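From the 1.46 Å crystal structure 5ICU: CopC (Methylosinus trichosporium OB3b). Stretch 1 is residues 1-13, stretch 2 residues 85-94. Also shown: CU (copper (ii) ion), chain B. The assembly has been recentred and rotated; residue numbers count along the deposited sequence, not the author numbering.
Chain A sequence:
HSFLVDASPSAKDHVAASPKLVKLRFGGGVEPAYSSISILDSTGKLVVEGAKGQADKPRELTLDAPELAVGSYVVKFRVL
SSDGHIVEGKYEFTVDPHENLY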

# COMPACT_ATOMS: atom_id res chain seq x y z
N HIS A 1 11.53 -10.23 11.55
CA HIS A 1 10.32 -9.81 10.82
C HIS A 1 10.29 -8.32 10.74
O HIS A 1 10.48 -7.63 11.75
CB HIS A 1 9.08 -10.25 11.57
CG HIS A 1 8.86 -11.72 11.59
ND1 HIS A 1 9.87 -12.64 11.78
CD2 HIS A 1 7.75 -12.43 11.36
CE1 HIS A 1 9.35 -13.85 11.77
NE2 HIS A 1 8.07 -13.75 11.52
N SER A 2 10.04 -7.81 9.53
CA SER A 2 9.90 -6.38 9.28
C SER A 2 8.45 -6.06 9.24
O SER A 2 7.80 -6.17 8.22
CB SER A 2 10.60 -6.04 7.98
OG SER A 2 11.98 -6.23 8.17
N PHE A 3 7.88 -5.75 10.39
CA PHE A 3 6.45 -5.46 10.50
C PHE A 3 6.10 -4.08 10.00
O PHE A 3 6.88 -3.15 10.11
CB PHE A 3 6.02 -5.59 11.96
CG PHE A 3 6.04 -7.02 12.49
CD1 PHE A 3 5.21 -7.96 11.90
CD2 PHE A 3 6.88 -7.43 13.50
CE1 PHE A 3 5.22 -9.28 12.34
CE2 PHE A 3 6.87 -8.77 13.96
CZ PHE A 3 6.01 -9.67 13.34
N LEU A 4 4.87 -3.87 9.52
CA LEU A 4 4.45 -2.54 9.13
C LEU A 4 4.44 -1.63 10.35
O LEU A 4 3.88 -1.99 11.41
CB LEU A 4 3.03 -2.60 8.55
CG LEU A 4 2.54 -1.28 7.94
CD1 LEU A 4 3.22 -0.94 6.61
CD2 LEU A 4 1.02 -1.34 7.75
N VAL A 5 5.03 -0.43 10.21
CA VAL A 5 4.98 0.56 11.28
C VAL A 5 4.37 1.88 10.89
O VAL A 5 4.00 2.65 11.77
CB VAL A 5 6.35 0.79 11.96
CG1 VAL A 5 6.85 -0.51 12.58
CG2 VAL A 5 7.35 1.41 11.00
N ASP A 6 4.25 2.16 9.61
CA ASP A 6 3.56 3.37 9.14
C ASP A 6 3.10 3.16 7.72
O ASP A 6 3.70 2.43 6.99
CB ASP A 6 4.49 4.60 9.22
CG ASP A 6 3.72 5.92 9.33
OD1 ASP A 6 2.49 5.94 9.46
OD2 ASP A 6 4.41 6.96 9.30
N ALA A 7 2.05 3.86 7.32
CA ALA A 7 1.54 3.77 5.97
C ALA A 7 0.84 5.05 5.59
O ALA A 7 0.26 5.71 6.46
CB ALA A 7 0.59 2.61 5.85
N SER A 8 0.87 5.34 4.30
CA SER A 8 0.10 6.43 3.68
C SER A 8 -0.54 5.94 2.40
O SER A 8 0.17 5.50 1.52
CB SER A 8 1.03 7.60 3.34
OG SER A 8 0.29 8.60 2.66
N PRO A 9 -1.87 5.99 2.25
CA PRO A 9 -2.82 6.22 3.34
C PRO A 9 -2.69 5.19 4.46
O PRO A 9 -2.15 4.12 4.22
CB PRO A 9 -4.18 6.08 2.65
CG PRO A 9 -3.88 6.19 1.20
CD PRO A 9 -2.55 5.59 1.01
N SER A 10 -3.13 5.45 5.67
CA SER A 10 -3.11 4.35 6.64
C SER A 10 -4.50 3.82 6.94
O SER A 10 -5.49 4.29 6.38
CB SER A 10 -2.33 4.66 7.92
OG SER A 10 -3.00 5.70 8.57
N ALA A 11 -4.53 2.78 7.76
CA ALA A 11 -5.73 2.03 8.07
C ALA A 11 -6.84 2.97 8.51
O ALA A 11 -6.68 3.79 9.43
CB ALA A 11 -5.48 1.01 9.16
N LYS A 12 -7.98 2.80 7.84
CA LYS A 12 -9.23 3.51 8.08
C LYS A 12 -9.21 5.00 7.73
O LYS A 12 -10.17 5.72 8.03
CB LYS A 12 -9.78 3.20 9.49
CG LYS A 12 -10.04 1.69 9.62
CD LYS A 12 -10.44 1.18 10.96
CE LYS A 12 -10.77 -0.30 10.86
NZ LYS A 12 -10.96 -0.92 12.21
N ASP A 13 -8.17 5.46 7.03
CA ASP A 13 -8.11 6.85 6.58
C ASP A 13 -9.14 7.07 5.49
O ASP A 13 -9.44 6.20 4.70
CB ASP A 13 -6.75 7.24 5.97
CG ASP A 13 -5.66 7.50 7.01
OD1 ASP A 13 -5.91 7.59 8.25
OD2 ASP A 13 -4.51 7.66 6.54
N HIS A 85 12.41 -13.47 6.70
CA HIS A 85 11.05 -13.87 7.12
C HIS A 85 10.00 -13.11 6.38
O HIS A 85 10.14 -11.92 6.12
CB HIS A 85 10.90 -13.68 8.62
CG HIS A 85 11.98 -14.38 9.40
ND1 HIS A 85 12.46 -13.90 10.58
CD2 HIS A 85 12.73 -15.47 9.11
CE1 HIS A 85 13.45 -14.66 11.01
NE2 HIS A 85 13.62 -15.63 10.14
N ILE A 86 8.95 -13.83 6.01
CA ILE A 86 7.86 -13.25 5.24
C ILE A 86 6.83 -12.64 6.19
O ILE A 86 6.47 -13.25 7.20
CB ILE A 86 7.20 -14.33 4.36
CG1 ILE A 86 8.23 -14.95 3.43
CG2 ILE A 86 6.01 -13.76 3.60
CD1 ILE A 86 7.80 -16.26 2.84
N VAL A 87 6.37 -11.45 5.84
CA VAL A 87 5.33 -10.73 6.55
C VAL A 87 4.18 -10.38 5.59
O VAL A 87 4.41 -9.77 4.54
CB VAL A 87 5.88 -9.45 7.21
CG1 VAL A 87 4.77 -8.59 7.77
CG2 VAL A 87 6.93 -9.79 8.28
N GLU A 88 2.96 -10.76 5.96
CA GLU A 88 1.75 -10.32 5.29
C GLU A 88 0.96 -9.38 6.15
O GLU A 88 0.92 -9.51 7.38
CB GLU A 88 0.85 -11.50 4.90
CG GLU A 88 0.20 -12.26 6.04
CD GLU A 88 -1.07 -11.70 6.64
OE1 GLU A 88 -1.79 -10.95 6.05
OE2 GLU A 88 -1.43 -12.18 7.78
N GLY A 89 0.26 -8.44 5.50
CA GLY A 89 -0.73 -7.64 6.22
C GLY A 89 -1.64 -6.97 5.21
O GLY A 89 -1.55 -7.18 4.00
N LYS A 90 -2.54 -6.16 5.72
CA LYS A 90 -3.62 -5.57 4.93
C LYS A 90 -4.37 -4.52 5.75
O LYS A 90 -4.46 -4.65 6.96
CB LYS A 90 -4.57 -6.62 4.37
CG LYS A 90 -5.38 -7.43 5.39
CD LYS A 90 -4.54 -8.48 6.10
CE LYS A 90 -5.37 -9.44 6.90
NZ LYS A 90 -4.51 -10.38 7.65
N TYR A 91 -4.88 -3.52 5.06
CA TYR A 91 -5.73 -2.52 5.71
C TYR A 91 -6.61 -1.83 4.70
O TYR A 91 -6.35 -1.92 3.52
CB TYR A 91 -4.88 -1.49 6.47
CG TYR A 91 -3.97 -0.64 5.57
CD1 TYR A 91 -4.44 0.55 4.99
CD2 TYR A 91 -2.64 -0.98 5.31
CE1 TYR A 91 -3.62 1.31 4.15
CE2 TYR A 91 -1.84 -0.22 4.50
CZ TYR A 91 -2.32 0.94 3.93
OH TYR A 91 -1.51 1.72 3.14
N GLU A 92 -7.64 -1.15 5.18
CA GLU A 92 -8.60 -0.49 4.32
C GLU A 92 -8.39 1.02 4.36
O GLU A 92 -7.92 1.56 5.35
CB GLU A 92 -10.02 -0.84 4.79
CG GLU A 92 -11.17 -0.28 3.97
CD GLU A 92 -11.78 1.02 4.46
OE1 GLU A 92 -11.59 1.42 5.63
OE2 GLU A 92 -12.46 1.66 3.66
N PHE A 93 -8.73 1.68 3.26
CA PHE A 93 -8.85 3.16 3.26
C PHE A 93 -9.95 3.53 2.29
O PHE A 93 -10.35 2.73 1.48
CB PHE A 93 -7.54 3.87 2.95
CG PHE A 93 -7.13 3.80 1.52
CD1 PHE A 93 -6.41 2.73 1.05
CD2 PHE A 93 -7.46 4.82 0.61
CE1 PHE A 93 -6.02 2.67 -0.27
CE2 PHE A 93 -7.08 4.75 -0.70
CZ PHE A 93 -6.36 3.68 -1.17
N THR A 94 -10.44 4.77 2.41
CA THR A 94 -11.53 5.26 1.56
C THR A 94 -11.13 6.52 0.84
O THR A 94 -10.52 7.41 1.43
CB THR A 94 -12.78 5.52 2.41
OG1 THR A 94 -13.21 4.30 3.05
CG2 THR A 94 -13.91 6.01 1.51
CU CU B . 11.87 -12.23 11.45
O HOH W 1 -11.67 3.91 5.43
O HOH W 2 12.63 -12.59 13.66

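The N-terminal stretch of CopC runs alongside strand 86-94 in the same general direction, strand 4-8 making an angle of 35° with it. The two stretches bury 668 Å²; the axes of strands 4-8 and 86-94 come no closer than 9.9 Å. Side chains meet between them; copper joins the stretches at His 1 and His 85, and backbone hydrogen bonds join them at residues 12-13 and 92-94.

Tyr 91 gives the most surface to the contact, 104 Å². Its CA-to-CB bond points toward stretch 1, and chi1 of 65° (p) places the ring beside Leu 4, Ala 7, Pro 9 and Ala 11. Ala 7 CB lies 3.9 Å from Tyr 91 CZ, Leu 4 CD2 is 4.4 Å from Tyr 91 CD2, and Ala 11 CB meets Tyr 91 CB at 3.7 Å. Leu 4 and Ala 7 thus pack against the ring, whose hydroxyl, Tyr 91 OH, reaches Pro 9 O at 2.7 Å in a weak hydrogen bond. Pro 9, which follows a cis peptide bond, also meets Phe 93: Pro 9 CG sits over one face of the Phe 93 ring, 3.9 Å from the centroid and 11° off the normal, a CH-pi contact.

Beyond Pro 9 the backbones close in. A type II turn from Ser 10 to Asp 13, closed by Asp 13 N to Ser 10 O at 3.0 Å and braced by Ser 10 N to Asp 13 OD2 at 2.7 Å, presents main-chain groups to the strand. Lys 12 N donates to Glu 92 O (2.8 Å, 155°), and Thr 94 N donates to Asp 13 O (2.9 Å, 166°). Water 1 bridges the stretches, donating to Glu 92 OE1 at 2.5 Å and to Asp 13 O at 3.3 Å.

Val 87, covered over 75 Å², packs against residues 1-3. With chi1 at 171° (t), Val 87 CG2 lies 4.0 Å from His 1 CB; both methyls lie near Ser 2 O (Val 87 CG2 3.7 Å, Val 87 CG1 3.9 Å) and Phe 3 CD1 (Val 87 CG1 4.2 Å, Val 87 CG2 4.4 Å). Ser 2 O is buried here without a polar partner.

His 1, covered over 69 Å², is tied to His 85 by copper. The ion binds His 1 N at 2.0 Å, His 1 ND1 at 2.1 Å and His 85 ND1 at 2.0 Å, with water 2 at 2.4 Å from CU and one further ligand elsewhere in the structure. Shared coordination explains why His 1 ND1 and His 85 ND1 lie 3.1 Å apart without a hydrogen bond. His 85 CB also covers one face of the His 1 ring, 3.7 Å from its centroid.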